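Alcohol dehydrogenase (Escherichia coli, PDB 5VM2) is an oxidoreductase of unknown specificity, involved in membrane biogenesis, that probably oxidises alcohols with NAD or NADP as acceptor. Local coordinates at residues Ile61-His65 with Asp113-Thr117. Residues are numbered along the deposited sequence; the frame is centred on the assembly and turned at random.
Sequences IGLGH and DFMAT. With MG (magnesium ion), chain C.
L63 lies across from A116 (CA to CA 4.9 Å) and H65 across from M115 as segment 61-65 runs past the turn that follows strand 113-114, yet no direct hydrogen bond joins the two backbones. Instead, a buried glycine-rich run lies against a type II beta turn from F114 to T117. One water links them, donating to G62 O and to A116 O. The turn's backbone bond, T117 N to F114 O, is weak; T117 OG1 adds a second donor to the same carbonyl at 2.7 Å, tilted 34° out of its plane. A116 is the third residue of the turn, and its methyl CB drops onto the backbone of 62-64, 3.5 Å from G64 O. M115 brings its CB to H65 CB, 3.8 Å away, before its bent chain leads off. G64 has a positive phi, a region readily open to glycine. The imidazole of H65 crosses the F114 ring obliquely, planes at 49°, with CG 3.8 Å from F114 CE1. With CG between the backbone N and carbonyl carbon (chi1 66°), H65 directs NE2 to the magnesium ion, 2.4 Å away; E66, E152 and a water also bind this ion. On the other nitrogen, ND1 makes a weak hydrogen bond to D42 OD2. R292 makes a cation-pi contact with F114. Within the GroES-like domain, the contact thus joins the loop between helix 41-48 and strand 67-74 to the turn that leaves strand 113-114, which pairs antiparallel with strand 92-93 near the four-cysteine zinc site.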
loop_
_atom_site.group_PDB
_atom_site.type_symbol
_atom_site.label_atom_id
_atom_site.label_comp_id
_atom_site.label_asym_id
_atom_site.label_seq_id
_atom_site.Cartn_x
_atom_site.Cartn_y
_atom_site.Cartn_z
ATOM N N ILE A 61 16.844 -3.197 13.357
ATOM C CA ILE A 61 15.652 -3.491 12.569
ATOM C C ILE A 61 14.986 -2.176 12.182
ATOM O O ILE A 61 14.357 -1.518 13.014
ATOM C CB ILE A 61 14.686 -4.394 13.343
ATOM C CG1 ILE A 61 15.365 -5.720 13.695
ATOM C CG2 ILE A 61 13.420 -4.635 12.542
ATOM C CD1 ILE A 61 14.565 -6.576 14.646
ATOM N N GLY A 62 15.116 -1.797 10.912
ATOM C CA GLY A 62 14.448 -0.611 10.421
ATOM C C GLY A 62 12.992 -0.870 10.066
ATOM O O GLY A 62 12.538 -2.007 9.939
ATOM N N LEU A 63 12.247 0.222 9.910
ATOM C CA LEU A 63 10.838 0.144 9.560
ATOM C C LEU A 63 10.502 1.243 8.565
ATOM O O LEU A 63 11.156 2.290 8.525
ATOM C CB LEU A 63 9.933 0.263 10.794
ATOM C CG LEU A 63 9.859 -0.958 11.712
ATOM C CD1 LEU A 63 8.924 -0.681 12.877
ATOM C CD2 LEU A 63 9.411 -2.191 10.940
ATOM N N GLY A 64 9.474 0.986 7.759
ATOM C CA GLY A 64 9.036 1.935 6.759
ATOM C C GLY A 64 9.378 1.510 5.348
ATOM O O GLY A 64 10.507 1.090 5.071
ATOM N N HIS A 65 8.407 1.614 4.442
ATOM C CA HIS A 65 8.648 1.297 3.038
ATOM C C HIS A 65 8.026 2.281 2.058
ATOM O O HIS A 65 8.499 2.358 0.919
ATOM C CB HIS A 65 8.156 -0.121 2.712
ATOM C CG HIS A 65 6.672 -0.298 2.813
ATOM N ND1 HIS A 65 6.042 -0.664 3.984
ATOM C CD2 HIS A 65 5.695 -0.184 1.881
ATOM C CE1 HIS A 65 4.742 -0.757 3.772
ATOM N NE2 HIS A 65 4.504 -0.471 2.504
ATOM N N ASP A 113 14.101 -7.683 -2.994
ATOM C CA ASP A 113 14.617 -6.973 -1.828
ATOM C C ASP A 113 13.636 -5.839 -1.557
ATOM O O ASP A 113 13.654 -4.812 -2.239
ATOM C CB ASP A 113 16.032 -6.465 -2.080
ATOM C CG ASP A 113 16.549 -5.573 -0.964
ATOM O OD1 ASP A 113 17.633 -4.972 -1.110
ATOM O OD2 ASP A 113 15.858 -5.475 0.069
ATOM N N PHE A 114 12.807 -6.061 -0.543
ATOM C CA PHE A 114 11.754 -5.131 -0.165
ATOM C C PHE A 114 12.155 -4.414 1.116
ATOM O O PHE A 114 12.665 -5.042 2.051
ATOM C CB PHE A 114 10.418 -5.857 0.018
ATOM C CG PHE A 114 9.229 -4.940 -0.002
ATOM C CD1 PHE A 114 8.749 -4.383 1.173
ATOM C CD2 PHE A 114 8.604 -4.619 -1.197
ATOM C CE1 PHE A 114 7.662 -3.538 1.161
ATOM C CE2 PHE A 114 7.515 -3.769 -1.218
ATOM C CZ PHE A 114 7.041 -3.226 -0.037
ATOM N N MET A 115 11.929 -3.101 1.147
ATOM C CA MET A 115 12.329 -2.282 2.283
ATOM C C MET A 115 11.756 -2.814 3.589
ATOM O O MET A 115 10.625 -3.305 3.638
ATOM C CB MET A 115 11.875 -0.837 2.080
ATOM C CG MET A 115 12.608 -0.106 0.983
ATOM S SD MET A 115 12.835 1.618 1.443
ATOM C CE MET A 115 14.432 1.534 2.245
ATOM N N ALA A 116 12.562 -2.716 4.647
ATOM C CA ALA A 116 12.137 -3.013 6.014
ATOM C C ALA A 116 11.732 -4.470 6.194
ATOM O O ALA A 116 10.897 -4.781 7.048
ATOM C CB ALA A 116 10.993 -2.093 6.451
ATOM N N THR A 117 12.341 -5.329 5.365
ATOM C CA THR A 117 12.144 -6.794 5.386
ATOM C C THR A 117 13.352 -7.692 5.486
ATOM O O THR A 117 14.470 -7.261 5.530
ATOM C CB THR A 117 11.222 -7.405 4.328
ATOM O OG1 THR A 117 11.897 -7.410 3.078
ATOM C CG2 THR A 117 9.957 -6.698 4.260
HETATM MG MG MG C . 2.506 0.321 1.545
HETATM O O HOH W 1 11.972 -4.660 9.664
HETATM O O HOH W 2 0.920 -0.729 1.393
#